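Local coordinates for protein class I phosphodiesterase PDEB1 (Leishmania major, PDB 2R8Q) that is a class I phosphodiesterase of the HD superfamily whose all-helical catalytic domain holds zinc, magnesium and 3-isobutyl-1-methylxanthine, at residues 98-103 with 273-278; 130-135 with 190-195. All coordinates share one frame; numbering follows the deposited sequence.

How the contacts relate
Both contacts belong to the helical catalytic domain and lie on opposite sides of the chain's centre, their own centres about 28 Å apart and their nearest atoms about 9 Å apart. Contact 1 is partly buried and ties the turn leading into helix 102-118 to helix 262-285 beside the bound xanthine and the metals; one carboxylate takes three hydrogen bonds, and a proline packs beside it. In contact 2 all the touching residues are buried; it pairs helix 127-139 with the loop before helix 197-212, and relies on apolar packing with a single tyrosine hydrogen bond. Helices 102-118 and 127-139 follow each other in the chain, L112 packing against L133 and L134.

Contact 1: residues 98-103 with 273-278; sequences PYHNFY and TEEFYR. With IBM (3-isobutyl-1-methylxanthine), chain E.
E275 OE1 is gripped by two successive backbone amides, Y99 N at 2.9 Å and H100 N at 2.9 Å, the first on the anti side of the oxygen and the second on its syn side. The other oxygen completes a His-carboxylate hydrogen bond in the active-site pocket of this phosphodiesterase domain: H100 ND1 donates to E275 OE2 over 2.6 Å, nearly straight at 173° and in the ring plane. Ring and carboxylate planes are turned 45° apart, and three bonds fix the carboxylate. With CG anti to the backbone N (chi1 -179°) and the chain extended, E275 reaches across from helix 262-285 to the inverse gamma turn centred on H100.

Y99 CD2 lies over the centre of the imidazole, 3.5 Å above its plane, while H144 also stacks on H100. The nearest side-chain atom of H100 is about 4 Å from the zinc ion, whose ligands include H104, and about 5 Å from the magnesium ion. The xanthine's isobutyl C13 approaches H100 CE1 and Y99 CE2; Y99 OH itself bonds to N257. F276 meets the ligand with its ring edge, CE2 lying 3.7 Å from IBM C8. Outside the pocket, R278 NE bridges to E274 OE2, which also pairs with R296, and P98 CG sits over one guanidinium face, 3.6 Å from R278 NH1.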
ATOM      1  N   PRO A  98      13.525  16.994  -8.249  1.00 17.10           N
ATOM      2  CA  PRO A  98      13.613  17.817  -9.461  1.00 16.24           C
ATOM      3  C   PRO A  98      12.455  17.774 -10.447  1.00 15.77           C
ATOM      4  O   PRO A  98      12.067  18.811 -10.994  1.00 15.87           O
ATOM      5  CB  PRO A  98      14.914  17.342 -10.114  1.00 16.25           C
ATOM      6  CG  PRO A  98      15.731  16.863  -8.944  1.00 17.20           C
ATOM      7  CD  PRO A  98      14.701  16.115  -8.131  1.00 17.13           C
ATOM      8  N   TYR A  99      11.904  16.586 -10.677  1.00 15.49           N
ATOM      9  CA  TYR A  99      10.828  16.451 -11.643  1.00 14.71           C
ATOM     10  C   TYR A  99       9.484  15.982 -11.104  1.00 14.40           C
ATOM     11  O   TYR A  99       8.464  16.624 -11.352  1.00 14.19           O
ATOM     12  CB  TYR A  99      11.263  15.508 -12.769  1.00 15.39           C
ATOM     13  CG  TYR A  99      10.236  15.360 -13.869  1.00 13.99           C
ATOM     14  CD1 TYR A  99      10.037  16.374 -14.804  1.00 15.14           C
ATOM     15  CD2 TYR A  99       9.453  14.214 -13.962  1.00 15.05           C
ATOM     16  CE1 TYR A  99       9.082  16.245 -15.810  1.00 15.37           C
ATOM     17  CE2 TYR A  99       8.497  14.076 -14.954  1.00 14.60           C
ATOM     18  CZ  TYR A  99       8.316  15.091 -15.877  1.00 13.98           C
ATOM     19  OH  TYR A  99       7.380  14.942 -16.873  1.00 15.09           O
ATOM     20  N   HIS A 100       9.472  14.872 -10.371  1.00 13.91           N
ATOM     21  CA  HIS A 100       8.215  14.343  -9.859  1.00 13.92           C
ATOM     22  C   HIS A 100       7.702  15.046  -8.618  1.00 15.03           C
ATOM     23  O   HIS A 100       7.392  14.418  -7.602  1.00 15.84           O
ATOM     24  CB  HIS A 100       8.326  12.836  -9.620  1.00 15.01           C
ATOM     25  CG  HIS A 100       8.327  12.032 -10.884  1.00 14.79           C
ATOM     26  ND1 HIS A 100       9.480  11.549 -11.462  1.00 14.26           N
ATOM     27  CD2 HIS A 100       7.313  11.667 -11.706  1.00 14.87           C
ATOM     28  CE1 HIS A 100       9.178  10.922 -12.586  1.00 15.42           C
ATOM     29  NE2 HIS A 100       7.869  10.981 -12.758  1.00 14.91           N
ATOM     30  N   ASN A 101       7.605  16.366  -8.730  1.00 15.53           N
ATOM     31  CA  ASN A 101       7.111  17.209  -7.654  1.00 13.96           C
ATOM     32  C   ASN A 101       5.700  17.678  -8.013  1.00 15.37           C
ATOM     33  O   ASN A 101       5.152  17.291  -9.046  1.00 14.90           O
ATOM     34  CB  ASN A 101       8.053  18.399  -7.457  1.00 15.16           C
ATOM     35  CG  ASN A 101       8.344  19.127  -8.753  1.00 14.95           C
ATOM     36  OD1 ASN A 101       7.426  19.535  -9.460  1.00 15.13           O
ATOM     37  ND2 ASN A 101       9.626  19.297  -9.072  1.00 16.32           N
ATOM     38  N   PHE A 102       5.110  18.513  -7.162  1.00 14.49           N
ATOM     39  CA  PHE A 102       3.753  18.991  -7.392  1.00 14.77           C
ATOM     40  C   PHE A 102       3.558  19.651  -8.761  1.00 12.85           C
ATOM     41  O   PHE A 102       2.502  19.510  -9.373  1.00 13.39           O
ATOM     42  CB  PHE A 102       3.358  19.957  -6.267  1.00 14.39           C
ATOM     43  CG  PHE A 102       1.924  20.418  -6.317  1.00 13.84           C
ATOM     44  CD1 PHE A 102       0.873  19.502  -6.266  1.00 14.42           C
ATOM     45  CD2 PHE A 102       1.626  21.778  -6.376  1.00 15.79           C
ATOM     46  CE1 PHE A 102      -0.454  19.931  -6.270  1.00 14.95           C
ATOM     47  CE2 PHE A 102       0.301  22.222  -6.381  1.00 15.18           C
ATOM     48  CZ  PHE A 102      -0.741  21.301  -6.327  1.00 13.95           C
ATOM     49  N   TYR A 103       4.566  20.362  -9.255  1.00 13.06           N
ATOM     50  CA  TYR A 103       4.429  21.023 -10.551  1.00 13.76           C
ATOM     51  C   TYR A 103       4.188  20.057 -11.704  1.00 14.05           C
ATOM     52  O   TYR A 103       3.505  20.402 -12.669  1.00 14.97           O
ATOM     53  CB  TYR A 103       5.657  21.885 -10.837  1.00 14.09           C
ATOM     54  CG  TYR A 103       5.914  22.909  -9.758  1.00 14.72           C
ATOM     55  CD1 TYR A 103       7.084  22.872  -9.002  1.00 15.66           C
ATOM     56  CD2 TYR A 103       4.977  23.906  -9.477  1.00 15.58           C
ATOM     57  CE1 TYR A 103       7.321  23.804  -7.995  1.00 16.37           C
ATOM     58  CE2 TYR A 103       5.203  24.841  -8.466  1.00 17.12           C
ATOM     59  CZ  TYR A 103       6.375  24.784  -7.731  1.00 17.06           C
ATOM     60  OH  TYR A 103       6.617  25.698  -6.728  1.00 19.83           O
ATOM     61  N   THR A 273      16.234  15.347 -16.457  1.00 16.78           N
ATOM     62  CA  THR A 273      17.645  14.989 -16.461  1.00 17.91           C
ATOM     63  C   THR A 273      18.273  15.049 -15.077  1.00 18.01           C
ATOM     64  O   THR A 273      18.975  14.123 -14.669  1.00 18.12           O
ATOM     65  CB  THR A 273      18.436  15.896 -17.422  1.00 17.82           C
ATOM     66  OG1 THR A 273      17.950  15.701 -18.755  1.00 21.76           O
ATOM     67  CG2 THR A 273      19.927  15.562 -17.376  1.00 20.75           C
ATOM     68  N   GLU A 274      18.024  16.133 -14.347  1.00 17.51           N
ATOM     69  CA  GLU A 274      18.589  16.265 -13.012  1.00 18.86           C
ATOM     70  C   GLU A 274      18.052  15.202 -12.061  1.00 17.89           C
ATOM     71  O   GLU A 274      18.789  14.706 -11.210  1.00 18.25           O
ATOM     72  CB  GLU A 274      18.319  17.657 -12.440  1.00 20.53           C
ATOM     73  CG  GLU A 274      18.866  17.877 -11.024  1.00 22.45           C
ATOM     74  CD  GLU A 274      20.350  17.540 -10.880  1.00 24.80           C
ATOM     75  OE1 GLU A 274      21.109  17.692 -11.860  1.00 25.78           O
ATOM     76  OE2 GLU A 274      20.760  17.134  -9.772  1.00 25.71           O
ATOM     77  N   GLU A 275      16.777  14.842 -12.194  1.00 15.80           N
ATOM     78  CA  GLU A 275      16.238  13.818 -11.308  1.00 16.22           C
ATOM     79  C   GLU A 275      16.908  12.478 -11.613  1.00 16.11           C
ATOM     80  O   GLU A 275      17.267  11.730 -10.698  1.00 16.54           O
ATOM     81  CB  GLU A 275      14.717  13.683 -11.460  1.00 16.18           C
ATOM     82  CG  GLU A 275      14.136  12.631 -10.518  1.00 16.78           C
ATOM     83  CD  GLU A 275      12.629  12.712 -10.381  1.00 17.53           C
ATOM     84  OE1 GLU A 275      12.118  13.799 -10.034  1.00 17.49           O
ATOM     85  OE2 GLU A 275      11.959  11.685 -10.606  1.00 17.67           O
ATOM     86  N   PHE A 276      17.074  12.182 -12.899  1.00 16.90           N
ATOM     87  CA  PHE A 276      17.720  10.943 -13.317  1.00 16.47           C
ATOM     88  C   PHE A 276      19.152  10.893 -12.780  1.00 17.06           C
ATOM     89  O   PHE A 276      19.590   9.868 -12.251  1.00 17.22           O
ATOM     90  CB  PHE A 276      17.748  10.836 -14.849  1.00 15.95           C
ATOM     91  CG  PHE A 276      16.439  10.417 -15.470  1.00 17.07           C
ATOM     92  CD1 PHE A 276      15.321  10.134 -14.688  1.00 17.19           C
ATOM     93  CD2 PHE A 276      16.335  10.293 -16.851  1.00 18.98           C
ATOM     94  CE1 PHE A 276      14.119   9.734 -15.276  1.00 18.41           C
ATOM     95  CE2 PHE A 276      15.140   9.895 -17.446  1.00 19.52           C
ATOM     96  CZ  PHE A 276      14.030   9.615 -16.656  1.00 19.22           C
ATOM     97  N   TYR A 277      19.882  11.996 -12.917  1.00 17.36           N
ATOM     98  CA  TYR A 277      21.259  12.048 -12.431  1.00 17.67           C
ATOM     99  C   TYR A 277      21.325  11.790 -10.930  1.00 18.44           C
ATOM    100  O   TYR A 277      22.261  11.159 -10.441  1.00 18.14           O
ATOM    101  CB  TYR A 277      21.895  13.406 -12.743  1.00 19.02           C
ATOM    102  CG  TYR A 277      22.294  13.607 -14.189  1.00 20.33           C
ATOM    103  CD1 TYR A 277      22.746  14.848 -14.633  1.00 23.55           C
ATOM    104  CD2 TYR A 277      22.232  12.562 -15.108  1.00 21.14           C
ATOM    105  CE1 TYR A 277      23.127  15.045 -15.955  1.00 24.19           C
ATOM    106  CE2 TYR A 277      22.613  12.748 -16.437  1.00 25.00           C
ATOM    107  CZ  TYR A 277      23.059  13.993 -16.850  1.00 25.25           C
ATOM    108  OH  TYR A 277      23.436  14.181 -18.161  1.00 29.57           O
ATOM    109  N   ARG A 278      20.334  12.274 -10.190  1.00 18.56           N
ATOM    110  CA  ARG A 278      20.344  12.053  -8.753  1.00 17.71           C
ATOM    111  C   ARG A 278      20.081  10.585  -8.442  1.00 18.46           C
ATOM    112  O   ARG A 278      20.595  10.060  -7.454  1.00 19.80           O
ATOM    113  CB  ARG A 278      19.329  12.963  -8.055  1.00 18.55           C
ATOM    114  CG  ARG A 278      19.715  14.430  -8.146  1.00 19.62           C
ATOM    115  CD  ARG A 278      18.831  15.330  -7.303  1.00 21.65           C
ATOM    116  NE  ARG A 278      19.143  16.733  -7.552  1.00 22.61           N
ATOM    117  CZ  ARG A 278      18.575  17.755  -6.923  1.00 23.01           C
ATOM    118  NH1 ARG A 278      17.653  17.539  -5.996  1.00 23.77           N
ATOM    119  NH2 ARG A 278      18.928  18.996  -7.228  1.00 25.61           N
TER
HETATM  120  N9  IBM E   3      12.024   9.199 -19.875  1.00 50.85           N
HETATM  121  C8  IBM E   3      13.245   9.198 -20.505  1.00 50.81           C
HETATM  122  N7  IBM E   3      13.568  10.353 -21.030  1.00 50.38           N
HETATM  123  C5  IBM E   3      12.488  11.169 -20.724  1.00 50.74           C
HETATM  124  C4  IBM E   3      11.532  10.475 -20.016  1.00 51.14           C
HETATM  125  N3  IBM E   3      10.354  10.945 -19.550  1.00 51.27           N
HETATM  126  C2  IBM E   3      10.112  12.259 -19.835  1.00 51.70           C
HETATM  127  N1  IBM E   3      11.027  13.041 -20.549  1.00 51.34           N
HETATM  128  C6  IBM E   3      12.210  12.500 -20.991  1.00 51.31           C
HETATM  129  O6  IBM E   3      13.011  13.182 -21.611  1.00 51.34           O
HETATM  130  O2  IBM E   3       9.063  12.767 -19.455  1.00 50.84           O
HETATM  131  C10 IBM E   3      10.723  14.437 -20.826  1.00 52.06           C
HETATM  132  C11 IBM E   3       9.423  10.116 -18.802  1.00 52.65           C
HETATM  133  C12 IBM E   3      10.061   9.721 -17.467  1.00 52.75           C
HETATM  134  C13 IBM E   3       9.733  10.742 -16.386  1.00 52.87           C
HETATM  135  C14 IBM E   3       9.619   8.326 -17.049  1.00 53.62           C

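Contact 2: residues 130-135 with 190-195; sequences CYVLLV and DVFEGL
The phenol of Y131 bridges from a helix to the peptide backbone of a loop: Y131 OH donates to V191 O over 2.7 Å, and the same hydroxyl oxygen lies 3.4 Å from V191 CB. The acceptor sits at the edge of the tyrosine ring, in its plane, and the donor approaches with a C=O...O angle of 133°, tilted 16° from the carbonyl plane. Having CG anti to the backbone N (chi1 177°) starts the Y131 side chain out from helix 127-139 toward the loop that precedes helix 197-212.

That loop is built from two type I beta turns, D190 to E193 and F192 to L195. D190 braces the first as an Asx turn, its OD1 accepting from F192 N at 3.0 Å, with the amide above the carboxylate plane.

One helical turn beyond Y131, V135 meets V191 tip to tip, CG1 to CG2 at 3.8 Å, while V135 CG2 rests on one face of the Y131 ring, offset toward the rim. F192 fills the flank: its CE2 lies 4.3 Å from V132 CG2, and Y131 CE2 comes to the edge of the F192 ring, 4.4 Å from F192 CD2. Around these groups, Y204 meets the F192 ring edge-to-face, A203 of helix 197-212 touches both V132 and F192, and F76 packs against the Y131 ring.

The Y131-V191 bond thus lies among apolar side chains, where it supplies a donor to the carbonyl of the buried V191 and pins the loop to the helix at a defined point.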
ATOM      1  N   CYS A 130     -14.479  12.590 -17.583  1.00 15.40           N
ATOM      2  CA  CYS A 130     -13.596  13.738 -17.774  1.00 15.63           C
ATOM      3  C   CYS A 130     -13.181  14.271 -16.404  1.00 14.95           C
ATOM      4  O   CYS A 130     -12.013  14.597 -16.179  1.00 15.18           O
ATOM      5  CB  CYS A 130     -14.304  14.842 -18.562  1.00 15.35           C
ATOM      6  SG  CYS A 130     -14.523  14.462 -20.311  1.00 18.14           S
ATOM      7  N   TYR A 131     -14.149  14.352 -15.494  1.00 14.61           N
ATOM      8  CA  TYR A 131     -13.914  14.835 -14.138  1.00 14.84           C
ATOM      9  C   TYR A 131     -12.920  13.931 -13.418  1.00 14.06           C
ATOM     10  O   TYR A 131     -11.928  14.400 -12.859  1.00 15.49           O
ATOM     11  CB  TYR A 131     -15.243  14.882 -13.373  1.00 15.18           C
ATOM     12  CG  TYR A 131     -15.137  15.304 -11.926  1.00 15.28           C
ATOM     13  CD1 TYR A 131     -14.478  16.482 -11.566  1.00 17.12           C
ATOM     14  CD2 TYR A 131     -15.705  14.533 -10.915  1.00 16.01           C
ATOM     15  CE1 TYR A 131     -14.388  16.877 -10.234  1.00 16.31           C
ATOM     16  CE2 TYR A 131     -15.620  14.920  -9.579  1.00 15.92           C
ATOM     17  CZ  TYR A 131     -14.959  16.093  -9.248  1.00 17.27           C
ATOM     18  OH  TYR A 131     -14.852  16.468  -7.930  1.00 17.76           O
ATOM     19  N   VAL A 132     -13.182  12.628 -13.441  1.00 14.13           N
ATOM     20  CA  VAL A 132     -12.295  11.675 -12.790  1.00 14.70           C
ATOM     21  C   VAL A 132     -10.885  11.719 -13.382  1.00 14.30           C
ATOM     22  O   VAL A 132      -9.899  11.634 -12.655  1.00 14.04           O
ATOM     23  CB  VAL A 132     -12.863  10.243 -12.889  1.00 15.15           C
ATOM     24  CG1 VAL A 132     -11.862   9.238 -12.322  1.00 15.48           C
ATOM     25  CG2 VAL A 132     -14.187  10.167 -12.131  1.00 16.93           C
ATOM     26  N   LEU A 133     -10.783  11.869 -14.700  1.00 15.03           N
ATOM     27  CA  LEU A 133      -9.472  11.925 -15.335  1.00 14.23           C
ATOM     28  C   LEU A 133      -8.657  13.115 -14.823  1.00 14.91           C
ATOM     29  O   LEU A 133      -7.470  12.984 -14.507  1.00 13.99           O
ATOM     30  CB  LEU A 133      -9.630  12.014 -16.856  1.00 15.80           C
ATOM     31  CG  LEU A 133      -8.344  12.082 -17.684  1.00 17.16           C
ATOM     32  CD1 LEU A 133      -7.477  10.851 -17.412  1.00 18.20           C
ATOM     33  CD2 LEU A 133      -8.703  12.157 -19.162  1.00 19.76           C
ATOM     34  N   LEU A 134      -9.301  14.275 -14.717  1.00 14.27           N
ATOM     35  CA  LEU A 134      -8.616  15.474 -14.247  1.00 15.56           C
ATOM     36  C   LEU A 134      -8.194  15.358 -12.785  1.00 14.61           C
ATOM     37  O   LEU A 134      -7.101  15.794 -12.415  1.00 13.77           O
ATOM     38  CB  LEU A 134      -9.508  16.703 -14.462  1.00 15.27           C
ATOM     39  CG  LEU A 134      -9.729  17.020 -15.945  1.00 16.25           C
ATOM     40  CD1 LEU A 134     -10.807  18.084 -16.098  1.00 17.66           C
ATOM     41  CD2 LEU A 134      -8.421  17.495 -16.569  1.00 18.25           C
ATOM     42  N   VAL A 135      -9.055  14.767 -11.960  1.00 14.65           N
ATOM     43  CA  VAL A 135      -8.757  14.574 -10.549  1.00 16.04           C
ATOM     44  C   VAL A 135      -7.596  13.590 -10.417  1.00 15.59           C
ATOM     45  O   VAL A 135      -6.680  13.795  -9.623  1.00 15.96           O
ATOM     46  CB  VAL A 135      -9.991  14.011  -9.800  1.00 18.28           C
ATOM     47  CG1 VAL A 135      -9.589  13.492  -8.421  1.00 20.14           C
ATOM     48  CG2 VAL A 135     -11.049  15.097  -9.675  1.00 21.20           C
ATOM     49  N   ASP A 190     -12.842  14.741   0.123  1.00 17.29           N
ATOM     50  CA  ASP A 190     -13.429  13.751  -0.772  1.00 17.92           C
ATOM     51  C   ASP A 190     -14.150  14.383  -1.961  1.00 18.23           C
ATOM     52  O   ASP A 190     -15.331  14.728  -1.875  1.00 19.35           O
ATOM     53  CB  ASP A 190     -14.372  12.843   0.026  1.00 18.18           C
ATOM     54  CG  ASP A 190     -15.059  11.806  -0.838  1.00 19.87           C
ATOM     55  OD1 ASP A 190     -14.567  11.526  -1.952  1.00 20.23           O
ATOM     56  OD2 ASP A 190     -16.094  11.259  -0.397  1.00 23.60           O
ATOM     57  N   VAL A 191     -13.437  14.526  -3.078  1.00 17.41           N
ATOM     58  CA  VAL A 191     -14.010  15.131  -4.274  1.00 16.34           C
ATOM     59  C   VAL A 191     -15.030  14.245  -4.990  1.00 16.58           C
ATOM     60  O   VAL A 191     -15.562  14.623  -6.032  1.00 16.50           O
ATOM     61  CB  VAL A 191     -12.910  15.573  -5.270  1.00 16.40           C
ATOM     62  CG1 VAL A 191     -12.054  16.662  -4.632  1.00 16.74           C
ATOM     63  CG2 VAL A 191     -12.047  14.387  -5.672  1.00 17.98           C
ATOM     64  N   PHE A 192     -15.294  13.071  -4.423  1.00 17.15           N
ATOM     65  CA  PHE A 192     -16.288  12.148  -4.973  1.00 16.94           C
ATOM     66  C   PHE A 192     -17.494  12.159  -4.026  1.00 19.44           C
ATOM     67  O   PHE A 192     -18.403  11.331  -4.144  1.00 18.78           O
ATOM     68  CB  PHE A 192     -15.725  10.722  -5.045  1.00 18.47           C
ATOM     69  CG  PHE A 192     -14.621  10.538  -6.056  1.00 17.76           C
ATOM     70  CD1 PHE A 192     -13.759   9.448  -5.959  1.00 18.55           C
ATOM     71  CD2 PHE A 192     -14.453  11.431  -7.110  1.00 17.99           C
ATOM     72  CE1 PHE A 192     -12.743   9.251  -6.898  1.00 20.14           C
ATOM     73  CE2 PHE A 192     -13.438  11.241  -8.055  1.00 18.18           C
ATOM     74  CZ  PHE A 192     -12.584  10.147  -7.944  1.00 18.41           C
ATOM     75  N   GLU A 193     -17.495  13.112  -3.096  1.00 19.49           N
ATOM     76  CA  GLU A 193     -18.555  13.229  -2.092  1.00 19.80           C
ATOM     77  C   GLU A 193     -19.971  13.356  -2.647  1.00 20.47           C
ATOM     78  O   GLU A 193     -20.930  12.951  -1.990  1.00 20.90           O
ATOM     79  CB  GLU A 193     -18.268  14.420  -1.163  1.00 18.92           C
ATOM     80  CG  GLU A 193     -18.505  15.792  -1.795  1.00 19.60           C
ATOM     81  CD  GLU A 193     -18.159  16.940  -0.860  1.00 21.07           C
ATOM     82  OE1 GLU A 193     -18.198  16.733   0.371  1.00 22.87           O
ATOM     83  OE2 GLU A 193     -17.857  18.047  -1.359  1.00 19.78           O
ATOM     84  N   GLY A 194     -20.106  13.916  -3.845  1.00 19.29           N
ATOM     85  CA  GLY A 194     -21.426  14.093  -4.428  1.00 21.52           C
ATOM     86  C   GLY A 194     -21.901  12.962  -5.318  1.00 20.78           C
ATOM     87  O   GLY A 194     -23.009  13.007  -5.849  1.00 22.98           O
ATOM     88  N   LEU A 195     -21.071  11.940  -5.485  1.00 20.60           N
ATOM     89  CA  LEU A 195     -21.438  10.820  -6.335  1.00 21.06           C
ATOM     90  C   LEU A 195     -22.263   9.760  -5.616  1.00 21.50           C
ATOM     91  O   LEU A 195     -22.142   9.569  -4.404  1.00 22.11           O
ATOM     92  CB  LEU A 195     -20.181  10.170  -6.909  1.00 20.11           C
ATOM     93  CG  LEU A 195     -19.269  11.081  -7.728  1.00 19.91           C
ATOM     94  CD1 LEU A 195     -18.063  10.278  -8.195  1.00 19.37           C
ATOM     95  CD2 LEU A 195     -20.035  11.660  -8.917  1.00 21.06           C
TER